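Local structure of alkyl hydroperoxide reductase AhpD (Legionella pneumophila, 5DIK) at residues A[25-28]-A[34-37]; A[56-61]-A[91-96]; A[62-67]-A[71-76]; A[75-80]-A[113-118]. The protein probably reduces hydroperoxides in an antioxidative response, using a redox-active CXXC cysteine pair of the kind found in AhpD-like alkylhydroperoxidases. One frame throughout, in Å; residues are numbered along the deposited sequence. Where two conformers were deposited one is given.

Contact 1: residues A[25-28]-A[34-37]; sequences AKFR and LMTG
Arg28 and Met35 face each other across the turn between helix 12-30 and helix 32-46, their CA atoms 5.7 Å apart, the nearest CA pair of the two segments. Met35 carries the contact. Bends at both chi2 and chi3 curl its chain back on itself, so that different parts of the chain meet different partners. CG lies 3.6 Å from Phe27 O, over the backbone of the first helix, while SD comes to 3.8 Å from Phe27 CB; the ring of Phe27 leads away from this place. The arginine crosses the methionine at about a right angle. Met35 CB sits over the centre of one guanidinium face, 3.9 Å from Arg28 CZ, and the terminal methyl CE is 3.9 Å from Arg28 NH1. Turns at chi2 and chi3 of the arginine (-143° and 76°) swing the guanidinium round to this place from a CA-CB bond that does not itself aim at the second helix. The polar end of Arg28 is held beyond the segments: NH2 bonds to Ser39 OG, and the same hydroxyl also bonds to Met35 O. Phe27 and Met35 pack in addition on Leu113 and Leu106 of the second subunit, and Lys26 makes a salt bridge to Glu117 there. The chemistry is thus divided: thioether and aliphatic carbons fill the buried part of the corner, whereas an exposed guanidinium lies flat over the methionine at the rim, its rotation probably restrained by Ser39.

Contact 2: residues A[56-61]-A[91-96]; sequences KELIAM and LETLGM
Leu58 and Thr93 make a close, mixed van der Waals contact between helix 53-66 and helix 87-99, at the point where the CA atoms come nearest, 6.4 Å apart. The two side chains cross at about a right angle. Thr93 approaches with both branches: its methyl CG2 lies over the backbone of the first helix, 3.1 Å from Leu58 O, and its hydroxyl OG1 rests against the leucine side chain, 3.5 Å from Leu58 CD2 and 3.7 Å from Leu58 CB. Of these approaches, that of CG2 to the carbonyl oxygen is the closest. The apolar side-chain contact lies beside it and is looser: Met61 CG meets Leu94 CD2 at 4.3 Å, and CD2 of Leu94 comes nearer than the first bond of that side chain would suggest.

As for polar bonding, the hydroxyl of Thr93 finds its partner in its own helix. With OG1 anti to the carbonyl carbon (chi1 -54°), it is placed to bond to Glu89 O, one turn back, which satisfies the hydroxyl while it rests against Leu58.

Thr93 also packs on Leu51 of the fourth subunit, so this buried junction of the all-helical AhpD-like fold reaches a subunit interface. Within the chain its neighbours are helix 70-82, which brings Leu80 against Leu58 and Ser77 against Met61, and helix 102-120, which adds Ala109 and Ala112 against Leu94.

Contact 3: residues A[62-67]-A[71-76]; sequences ALAVAK and GCIGFH
Ala64 CB meets the imidazole of His76 obliquely, 4.3 Å from CD2, a light touch that leaves the ring's orientation to other partners. Its ND1 bonds to Glu57 OE1 on helix 53-66, the ring packs on Ala60 and Met61 of the same helix, and Tyr99 of the fourth subunit lies against it. The Glu57 bond probably fixes the rotation of the ring.

The short segments 62-66 and 71-76 run nearly antiparallel, their N-to-C directions 160° apart and their axes 8.5 Å apart at closest approach. The small side chain of Ala64 is consistent with that spacing: its methyl points at the second helix and meets Cys72 CB at 3.5 Å, with the two CA atoms 5.4 Å apart.

Cys72 is the second cysteine of a CXXC motif and forms a disulfide with Cys69 in this structure; such a motif at the start of a helix is the redox centre of AhpD-like proteins, so this helical hairpin probably carries the active site. The contact with Ala64 is made by CB, whichever way SG is turned.

On the flank away from His76, the ethyl branch of Ile73 extends alongside the first helix. Its CG1 lies 3.9 Å from Ala64 CB, and its terminal CD1 reaches 4.3 Å from Val65 CG2. Tyr108 and Ala112 of helix 102-120 pack against both Ile73 and Val65, while Met107 of the second subunit lies against Cys72.

Contact 4: residues A[75-80]-A[113-118]; sequences FHSQTL and LEAFEE
Ser77 and Ala115 form the tight part of this contact. Ser77 OG stands 3.2 Å from Ala115 CB, and the same oxygen is 3.5 Å from Phe116 N. Small side chains at the crossing go with an axis approach of 8.5 Å between the short segments 75-80 and 113-118, at a signed angle of -45°, and the CA atoms of Ser77 and Phe116 are 5.0 Å apart. A chi1 of -83° turns the hydroxyl back beside its own backbone N, where it bonds to Ile73 O one turn earlier; its polar need is met inside its own helix while it presses on the alanine methyl.

The looser part is made by Leu80 and Phe116. The phenyl ring presents its edge, with Leu80 CB near the ring plane and 4.3 Å from Phe116 CE1. Leu90 of helix 87-99 packs against both residues, so this wider spacing is still buried. On the more exposed flank of the helix, Thr79 OG1 turns back to Phe75 O at 3.2 Å, reaching that carbonyl from the opposite face to Thr79 N.

Around the crossing, Met61 of helix 53-66 lies against Ser77 and Phe13 of helix 12-30 against Ala115. At the outer side of helix 102-120, Glu117 makes a salt bridge to Arg87, and Gln23 of the fifth subunit packs on Leu113, placing the contact between the core of the chain and an intersubunit surface.

In the fold
Contacts 2, 3 and 4 form one connected interior, with contact 3 about 9 Å centre to centre from each of the others and contacts 2 and 4 about 11 Å apart. Contact 3 shares helix 53-66 with contact 2 and helix 70-82 with contact 4. Leu94 CD2 packs 3.7 Å from Val65 CG2, joining contact 2 to the hairpin of Cys72, and Met61 CE lies 3.2 Å from Ser77 OG, joining contact 2 to contact 4. Contact 1 stands apart: its centre is about 20 Å from that of contact 3, which holds the disulfide cysteine, with nearest atoms about 9 Å away. Both nevertheless touch the second subunit.

Contact 1: residues A[25-28]-A[34-37]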
loop_
_atom_site.group_PDB
_atom_site.type_symbol
_atom_site.label_atom_id
_atom_site.label_comp_id
_atom_site.label_asym_id
_atom_site.label_seq_id
_atom_site.Cartn_x
_atom_site.Cartn_y
_atom_site.Cartn_z
ATOM N N ALA A 25 11.659 -16.111 17.123
ATOM C CA ALA A 25 11.945 -17.269 18.009
ATOM C C ALA A 25 10.852 -17.440 19.057
ATOM O O ALA A 25 10.444 -18.563 19.370
ATOM C CB ALA A 25 13.296 -17.094 18.709
ATOM N N LYS A 26 10.352 -16.321 19.578
ATOM C CA LYS A 26 9.209 -16.358 20.488
ATOM C C LYS A 26 7.936 -16.829 19.793
ATOM O O LYS A 26 7.193 -17.637 20.343
ATOM C CB LYS A 26 8.981 -15.006 21.152
ATOM C CG LYS A 26 10.172 -14.509 21.970
ATOM C CD LYS A 26 9.932 -13.083 22.396
ATOM C CE LYS A 26 11.195 -12.399 22.897
ATOM N NZ LYS A 26 10.892 -10.985 23.179
ATOM N N PHE A 27 7.666 -16.330 18.571
ATOM C CA PHE A 27 6.537 -16.836 17.806
ATOM C C PHE A 27 6.633 -18.339 17.542
ATOM O O PHE A 27 5.625 -19.022 17.592
ATOM C CB PHE A 27 6.408 -16.155 16.423
ATOM C CG PHE A 27 6.060 -14.713 16.460
ATOM C CD1 PHE A 27 5.318 -14.167 17.490
ATOM C CD2 PHE A 27 6.399 -13.894 15.386
ATOM C CE1 PHE A 27 4.965 -12.822 17.494
ATOM C CE2 PHE A 27 6.060 -12.544 15.390
ATOM C CZ PHE A 27 5.331 -12.017 16.452
ATOM N N ARG A 28 7.825 -18.842 17.215
ATOM C CA ARG A 28 7.996 -20.287 16.958
ATOM C C ARG A 28 7.623 -21.107 18.187
ATOM O O ARG A 28 7.003 -22.176 18.059
ATOM C CB ARG A 28 9.427 -20.640 16.508
ATOM C CG ARG A 28 9.862 -19.936 15.225
ATOM C CD ARG A 28 10.728 -20.820 14.334
ATOM N NE ARG A 28 9.912 -21.827 13.637
ATOM C CZ ARG A 28 9.470 -21.739 12.378
ATOM N NH1 ARG A 28 9.749 -20.681 11.608
ATOM N NH2 ARG A 28 8.731 -22.726 11.880
ATOM N N LEU A 34 1.056 -21.644 13.581
ATOM C CA LEU A 34 1.097 -20.518 12.643
ATOM C C LEU A 34 2.445 -20.497 11.961
ATOM O O LEU A 34 2.527 -20.423 10.739
ATOM C CB LEU A 34 0.832 -19.216 13.397
ATOM C CG LEU A 34 0.560 -17.867 12.747
ATOM C CD1 LEU A 34 1.785 -17.295 12.095
ATOM C CD2 LEU A 34 -0.614 -17.903 11.788
ATOM N N MET A 35 3.519 -20.591 12.743
ATOM C CA MET A 35 4.854 -20.525 12.174
ATOM C C MET A 35 5.181 -21.721 11.268
ATOM O O MET A 35 5.882 -21.560 10.264
ATOM C CB MET A 35 5.918 -20.355 13.265
ATOM C CG MET A 35 5.794 -19.049 14.024
ATOM S SD MET A 35 5.845 -17.616 12.923
ATOM C CE MET A 35 7.578 -17.619 12.518
ATOM N N THR A 36 4.715 -22.910 11.625
ATOM C CA THR A 36 4.852 -24.081 10.772
ATOM C C THR A 36 4.119 -23.894 9.441
ATOM O O THR A 36 4.663 -24.196 8.389
ATOM C CB THR A 36 4.329 -25.351 11.473
ATOM O OG1 THR A 36 5.140 -25.575 12.625
ATOM C CG2 THR A 36 4.407 -26.566 10.544
ATOM N N GLY A 37 2.905 -23.378 9.493
ATOM C CA GLY A 37 2.148 -23.060 8.265
ATOM C C GLY A 37 2.866 -22.044 7.396
ATOM O O GLY A 37 3.032 -22.241 6.203
#

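Contact 2: residues A[56-61]-A[91-96]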
loop_
_atom_site.group_PDB
_atom_site.type_symbol
_atom_site.label_atom_id
_atom_site.label_comp_id
_atom_site.label_asym_id
_atom_site.label_seq_id
_atom_site.Cartn_x
_atom_site.Cartn_y
_atom_site.Cartn_z
ATOM N N LYS A 56 14.176 -16.549 -7.721
ATOM C CA LYS A 56 13.078 -16.343 -6.794
ATOM C C LYS A 56 13.422 -15.339 -5.710
ATOM O O LYS A 56 12.586 -14.489 -5.362
ATOM C CB LYS A 56 12.589 -17.655 -6.182
ATOM C CG LYS A 56 11.875 -18.508 -7.199
ATOM C CD LYS A 56 11.261 -19.723 -6.560
ATOM C CE LYS A 56 10.721 -20.647 -7.637
ATOM N NZ LYS A 56 9.915 -21.697 -7.015
ATOM N N GLU A 57 14.657 -15.354 -5.216
ATOM C CA GLU A 57 15.038 -14.348 -4.244
ATOM C C GLU A 57 15.160 -12.943 -4.807
ATOM O O GLU A 57 14.964 -11.984 -4.051
ATOM C CB GLU A 57 16.376 -14.664 -3.550
ATOM C CG GLU A 57 16.225 -15.677 -2.466
ATOM C CD GLU A 57 15.313 -15.246 -1.324
ATOM O OE1 GLU A 57 15.494 -14.175 -0.719
ATOM O OE2 GLU A 57 14.478 -16.069 -0.972
ATOM N N LEU A 58 15.562 -12.815 -6.074
ATOM C CA LEU A 58 15.560 -11.539 -6.743
ATOM C C LEU A 58 14.120 -10.997 -6.808
ATOM O O LEU A 58 13.891 -9.804 -6.580
ATOM C CB LEU A 58 16.209 -11.627 -8.124
ATOM C CG LEU A 58 17.726 -11.836 -8.089
ATOM C CD1 LEU A 58 18.248 -12.189 -9.456
ATOM C CD2 LEU A 58 18.443 -10.604 -7.544
ATOM N N ILE A 59 13.156 -11.871 -7.084
ATOM C CA ILE A 59 11.749 -11.485 -7.055
ATOM C C ILE A 59 11.336 -11.034 -5.657
ATOM O O ILE A 59 10.697 -9.983 -5.508
ATOM C CB ILE A 59 10.844 -12.627 -7.550
ATOM C CG1 ILE A 59 11.122 -12.892 -9.034
ATOM C CG2 ILE A 59 9.361 -12.310 -7.316
ATOM C CD1 ILE A 59 10.558 -14.224 -9.499
ATOM N N ALA A 60 11.738 -11.779 -4.634
ATOM C CA ALA A 60 11.437 -11.405 -3.243
ATOM C C ALA A 60 12.026 -10.033 -2.906
ATOM O O ALA A 60 11.375 -9.240 -2.242
ATOM C CB ALA A 60 11.939 -12.453 -2.269
ATOM N N MET A 61 13.234 -9.757 -3.381
ATOM C CA MET A 61 13.884 -8.446 -3.115
ATOM C C MET A 61 13.123 -7.304 -3.778
ATOM O O MET A 61 12.897 -6.275 -3.152
ATOM C CB MET A 61 15.330 -8.430 -3.579
ATOM C CG MET A 61 16.001 -7.061 -3.393
ATOM S SD MET A 61 15.971 -6.480 -1.676
ATOM C CE MET A 61 17.307 -7.553 -1.161
ATOM N N LEU A 91 21.098 -4.836 -8.960
ATOM C CA LEU A 91 20.796 -3.542 -9.512
ATOM C C LEU A 91 19.653 -3.628 -10.521
ATOM O O LEU A 91 18.809 -2.745 -10.577
ATOM C CB LEU A 91 22.027 -2.895 -10.149
ATOM C CG LEU A 91 23.134 -2.475 -9.166
ATOM C CD1 LEU A 91 24.331 -1.973 -9.956
ATOM C CD2 LEU A 91 22.669 -1.413 -8.189
ATOM N N GLU A 92 19.662 -4.653 -11.352
ATOM C CA GLU A 92 18.658 -4.758 -12.389
ATOM C C GLU A 92 17.282 -5.058 -11.800
ATOM O O GLU A 92 16.263 -4.579 -12.315
ATOM C CB GLU A 92 19.068 -5.759 -13.463
ATOM C CG GLU A 92 20.270 -5.201 -14.256
ATOM C CD GLU A 92 20.630 -5.965 -15.507
ATOM O OE1 GLU A 92 19.794 -6.796 -15.972
ATOM O OE2 GLU A 92 21.772 -5.735 -16.022
ATOM N N THR A 93 17.275 -5.818 -10.724
ATOM C CA THR A 93 16.040 -6.083 -10.022
ATOM C C THR A 93 15.496 -4.810 -9.381
ATOM O O THR A 93 14.294 -4.516 -9.445
ATOM C CB THR A 93 16.232 -7.184 -8.992
ATOM O OG1 THR A 93 16.788 -8.339 -9.647
ATOM C CG2 THR A 93 14.917 -7.566 -8.422
ATOM N N LEU A 94 16.375 -4.034 -8.777
ATOM C CA LEU A 94 15.997 -2.739 -8.205
ATOM C C LEU A 94 15.487 -1.756 -9.269
ATOM O O LEU A 94 14.529 -1.006 -9.024
ATOM C CB LEU A 94 17.179 -2.135 -7.426
ATOM C CG LEU A 94 17.628 -2.984 -6.257
ATOM C CD1 LEU A 94 18.817 -2.374 -5.535
ATOM C CD2 LEU A 94 16.501 -3.213 -5.257
ATOM N N GLY A 95 16.056 -1.808 -10.475
ATOM C CA GLY A 95 15.586 -1.013 -11.570
ATOM C C GLY A 95 14.139 -1.321 -11.904
ATOM O O GLY A 95 13.356 -0.409 -12.214
ATOM N N MET A 96 13.775 -2.602 -11.875
ATOM C CA MET A 96 12.375 -2.972 -12.113
ATOM C C MET A 96 11.436 -2.417 -11.025
ATOM O O MET A 96 10.351 -1.930 -11.328
ATOM C CB MET A 96 12.225 -4.492 -12.234
ATOM C CG MET A 96 12.809 -5.054 -13.513
ATOM S SD MET A 96 12.150 -4.290 -15.000
ATOM C CE MET A 96 10.406 -4.766 -14.854
#

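Contact 3: residues A[62-67]-A[71-76]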
loop_
_atom_site.group_PDB
_atom_site.type_symbol
_atom_site.label_atom_id
_atom_site.label_comp_id
_atom_site.label_asym_id
_atom_site.label_seq_id
_atom_site.Cartn_x
_atom_site.Cartn_y
_atom_site.Cartn_z
ATOM N N ALA A 62 12.708 -7.494 -5.022
ATOM C CA ALA A 62 11.858 -6.508 -5.685
ATOM C C ALA A 62 10.588 -6.211 -4.912
ATOM O O ALA A 62 10.229 -5.033 -4.736
ATOM C CB ALA A 62 11.524 -6.927 -7.104
ATOM N N LEU A 63 9.928 -7.261 -4.433
ATOM C CA LEU A 63 8.708 -7.136 -3.649
ATOM C C LEU A 63 8.955 -6.448 -2.304
ATOM O O LEU A 63 8.150 -5.640 -1.851
ATOM C CB LEU A 63 8.105 -8.537 -3.400
ATOM C CG LEU A 63 7.466 -9.187 -4.608
ATOM C CD1 LEU A 63 7.261 -10.685 -4.410
ATOM C CD2 LEU A 63 6.130 -8.551 -4.864
ATOM N N ALA A 64 10.076 -6.775 -1.671
ATOM C CA ALA A 64 10.463 -6.110 -0.432
ATOM C C ALA A 64 10.666 -4.605 -0.570
ATOM O O ALA A 64 10.304 -3.845 0.339
ATOM C CB ALA A 64 11.716 -6.772 0.152
ATOM N N VAL A 65 11.253 -4.189 -1.697
ATOM C CA VAL A 65 11.455 -2.791 -2.013
ATOM C C VAL A 65 10.089 -2.155 -2.273
ATOM O O VAL A 65 9.772 -1.073 -1.713
ATOM C CB VAL A 65 12.435 -2.625 -3.188
ATOM C CG1 VAL A 65 12.421 -1.221 -3.781
ATOM C CG2 VAL A 65 13.832 -3.024 -2.734
ATOM N N ALA A 66 9.284 -2.812 -3.098
ATOM C CA ALA A 66 7.956 -2.276 -3.418
ATOM C C ALA A 66 7.081 -2.137 -2.188
ATOM O O ALA A 66 6.345 -1.182 -2.086
ATOM C CB ALA A 66 7.246 -3.138 -4.456
ATOM N N LYS A 67 7.205 -3.063 -1.238
ATOM C CA LYS A 67 6.490 -3.022 0.024
ATOM C C LYS A 67 7.165 -2.131 1.098
ATOM O O LYS A 67 6.644 -2.011 2.199
ATOM C CB LYS A 67 6.344 -4.435 0.608
ATOM C CG LYS A 67 5.473 -5.387 -0.216
ATOM C CD LYS A 67 4.029 -4.957 -0.244
ATOM C CE LYS A 67 3.252 -5.275 1.032
ATOM N NZ LYS A 67 1.905 -4.636 0.930
ATOM N N GLY A 71 12.871 -4.761 7.140
ATOM C CA GLY A 71 13.091 -6.124 7.572
ATOM C C GLY A 71 13.235 -7.115 6.459
ATOM O O GLY A 71 14.205 -7.896 6.431
ATOM N N CYS A 72 12.264 -7.104 5.536
ATOM C CA CYS A 72 12.292 -7.947 4.359
ATOM C C CYS A 72 13.524 -7.652 3.522
ATOM O O CYS A 72 14.180 -8.559 3.025
ATOM C CB CYS A 72 11.075 -7.641 3.492
ATOM S SG CYS A 72 9.491 -7.679 4.367
ATOM N N ILE A 73 13.846 -6.369 3.397
ATOM C CA ILE A 73 15.028 -5.976 2.592
ATOM C C ILE A 73 16.307 -6.602 3.203
ATOM O O ILE A 73 17.143 -7.176 2.483
ATOM C CB ILE A 73 15.137 -4.443 2.457
ATOM C CG1 ILE A 73 14.061 -3.952 1.486
ATOM C CG2 ILE A 73 16.509 -4.020 1.903
ATOM C CD1 ILE A 73 13.872 -2.445 1.507
ATOM N N GLY A 74 16.413 -6.526 4.518
ATOM C CA GLY A 74 17.540 -7.098 5.236
ATOM C C GLY A 74 17.666 -8.596 5.054
ATOM O O GLY A 74 18.721 -9.096 4.665
ATOM N N PHE A 75 16.584 -9.324 5.315
ATOM C CA PHE A 75 16.614 -10.764 5.171
ATOM C C PHE A 75 16.872 -11.234 3.761
ATOM O O PHE A 75 17.679 -12.152 3.564
ATOM C CB PHE A 75 15.341 -11.441 5.713
ATOM C CG PHE A 75 15.277 -11.499 7.219
ATOM C CD1 PHE A 75 16.139 -12.333 7.947
ATOM C CD2 PHE A 75 14.333 -10.763 7.924
ATOM C CE1 PHE A 75 16.091 -12.384 9.347
ATOM C CE2 PHE A 75 14.282 -10.805 9.320
ATOM C CZ PHE A 75 15.149 -11.637 10.036
ATOM N N HIS A 76 16.177 -10.649 2.773
ATOM C CA HIS A 76 16.371 -11.079 1.401
ATOM C C HIS A 76 17.748 -10.694 0.834
ATOM O O HIS A 76 18.286 -11.440 0.018
ATOM C CB HIS A 76 15.207 -10.620 0.514
ATOM C CG HIS A 76 13.917 -11.258 0.917
ATOM N ND1 HIS A 76 13.753 -12.629 0.953
ATOM C CD2 HIS A 76 12.776 -10.733 1.401
ATOM C CE1 HIS A 76 12.548 -12.922 1.406
ATOM N NE2 HIS A 76 11.924 -11.789 1.669
#

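Contact 4: residues A[75-80]-A[113-118]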
loop_
_atom_site.group_PDB
_atom_site.type_symbol
_atom_site.label_atom_id
_atom_site.label_comp_id
_atom_site.label_asym_id
_atom_site.label_seq_id
_atom_site.Cartn_x
_atom_site.Cartn_y
_atom_site.Cartn_z
ATOM N N PHE A 75 16.584 -9.324 5.315
ATOM C CA PHE A 75 16.614 -10.764 5.171
ATOM C C PHE A 75 16.872 -11.234 3.761
ATOM O O PHE A 75 17.679 -12.152 3.564
ATOM C CB PHE A 75 15.341 -11.441 5.713
ATOM C CG PHE A 75 15.277 -11.499 7.219
ATOM C CD1 PHE A 75 16.139 -12.333 7.947
ATOM C CD2 PHE A 75 14.333 -10.763 7.924
ATOM C CE1 PHE A 75 16.091 -12.384 9.347
ATOM C CE2 PHE A 75 14.282 -10.805 9.320
ATOM C CZ PHE A 75 15.149 -11.637 10.036
ATOM N N HIS A 76 16.177 -10.649 2.773
ATOM C CA HIS A 76 16.371 -11.079 1.401
ATOM C C HIS A 76 17.748 -10.694 0.834
ATOM O O HIS A 76 18.286 -11.440 0.018
ATOM C CB HIS A 76 15.207 -10.620 0.514
ATOM C CG HIS A 76 13.917 -11.258 0.917
ATOM N ND1 HIS A 76 13.753 -12.629 0.953
ATOM C CD2 HIS A 76 12.776 -10.733 1.401
ATOM C CE1 HIS A 76 12.548 -12.922 1.406
ATOM N NE2 HIS A 76 11.924 -11.789 1.669
ATOM N N SER A 77 18.319 -9.580 1.298
ATOM C CA SER A 77 19.725 -9.214 0.983
ATOM C C SER A 77 20.713 -10.280 1.423
ATOM O O SER A 77 21.608 -10.691 0.683
ATOM C CB SER A 77 20.106 -7.927 1.712
ATOM O OG SER A 77 19.650 -6.865 0.940
ATOM N N GLN A 78 20.537 -10.704 2.656
ATOM C CA GLN A 78 21.376 -11.723 3.262
ATOM C C GLN A 78 21.302 -13.038 2.486
ATOM O O GLN A 78 22.326 -13.658 2.167
ATOM C CB GLN A 78 20.948 -11.879 4.715
ATOM C CG GLN A 78 21.756 -12.821 5.547
ATOM C CD GLN A 78 21.283 -12.801 6.987
ATOM O OE1 GLN A 78 20.084 -12.891 7.266
ATOM N NE2 GLN A 78 22.225 -12.661 7.916
ATOM N N THR A 79 20.088 -13.451 2.142
ATOM C CA THR A 79 19.900 -14.639 1.329
ATOM C C THR A 79 20.526 -14.480 -0.082
ATOM O O THR A 79 21.106 -15.421 -0.603
ATOM C CB THR A 79 18.395 -14.976 1.240
ATOM O OG1 THR A 79 17.898 -15.146 2.561
ATOM C CG2 THR A 79 18.158 -16.238 0.489
ATOM N N LEU A 80 20.375 -13.314 -0.711
ATOM C CA LEU A 80 20.956 -13.104 -2.043
ATOM C C LEU A 80 22.489 -13.281 -2.014
ATOM O O LEU A 80 23.068 -13.872 -2.927
ATOM C CB LEU A 80 20.634 -11.734 -2.584
ATOM C CG LEU A 80 19.218 -11.536 -3.121
ATOM C CD1 LEU A 80 19.082 -10.072 -3.492
ATOM C CD2 LEU A 80 18.905 -12.413 -4.309
ATOM N N LEU A 113 20.569 -1.643 -1.589
ATOM C CA LEU A 113 21.980 -1.669 -1.991
ATOM C C LEU A 113 22.844 -1.602 -0.720
ATOM O O LEU A 113 23.807 -2.338 -0.601
ATOM C CB LEU A 113 22.310 -0.513 -2.907
ATOM C CG LEU A 113 23.765 -0.506 -3.404
ATOM C CD1 LEU A 113 24.101 -1.794 -4.141
ATOM C CD2 LEU A 113 24.008 0.683 -4.296
ATOM N N GLU A 114 22.472 -0.746 0.222
ATOM C CA GLU A 114 23.164 -0.664 1.513
ATOM C C GLU A 114 23.180 -2.010 2.234
ATOM O O GLU A 114 24.236 -2.447 2.699
ATOM C CB GLU A 114 22.553 0.422 2.412
ATOM C CG GLU A 114 23.224 0.566 3.774
ATOM C CD GLU A 114 22.501 1.537 4.697
ATOM O OE1 GLU A 114 21.830 2.463 4.210
ATOM O OE2 GLU A 114 22.610 1.385 5.929
ATOM N N ALA A 115 22.031 -2.690 2.284
ATOM C CA ALA A 115 21.928 -4.009 2.902
ATOM C C ALA A 115 22.785 -5.066 2.219
ATOM O O ALA A 115 23.500 -5.819 2.887
ATOM C CB ALA A 115 20.467 -4.484 2.956
ATOM N N PHE A 116 22.713 -5.120 0.898
ATOM C CA PHE A 116 23.516 -6.040 0.128
ATOM C C PHE A 116 25.014 -5.830 0.374
ATOM O O PHE A 116 25.752 -6.797 0.539
ATOM C CB PHE A 116 23.198 -5.885 -1.362
ATOM C CG PHE A 116 23.853 -6.901 -2.235
ATOM C CD1 PHE A 116 23.339 -8.185 -2.342
ATOM C CD2 PHE A 116 24.982 -6.562 -2.976
ATOM C CE1 PHE A 116 23.934 -9.119 -3.172
ATOM C CE2 PHE A 116 25.607 -7.507 -3.786
ATOM C CZ PHE A 116 25.079 -8.778 -3.893
ATOM N N GLU A 117 25.440 -4.577 0.414
ATOM C CA GLU A 117 26.851 -4.265 0.662
ATOM C C GLU A 117 27.245 -4.662 2.078
ATOM O O GLU A 117 28.336 -5.211 2.283
ATOM C CB GLU A 117 27.149 -2.781 0.411
ATOM C CG GLU A 117 27.153 -2.404 -1.068
ATOM C CD GLU A 117 27.704 -1.005 -1.363
ATOM O OE1 GLU A 117 27.911 -0.709 -2.553
ATOM O OE2 GLU A 117 27.905 -0.192 -0.426
ATOM N N GLU A 118 26.372 -4.385 3.055
ATOM C CA GLU A 118 26.592 -4.786 4.451
ATOM C C GLU A 118 26.770 -6.290 4.615
ATOM O O GLU A 118 27.710 -6.737 5.286
ATOM C CB GLU A 118 25.460 -4.293 5.357
ATOM C CG GLU A 118 25.603 -4.762 6.797
ATOM C CD GLU A 118 24.519 -4.280 7.728
ATOM O OE1 GLU A 118 23.799 -3.271 7.419
ATOM O OE2 GLU A 118 24.386 -4.910 8.799
#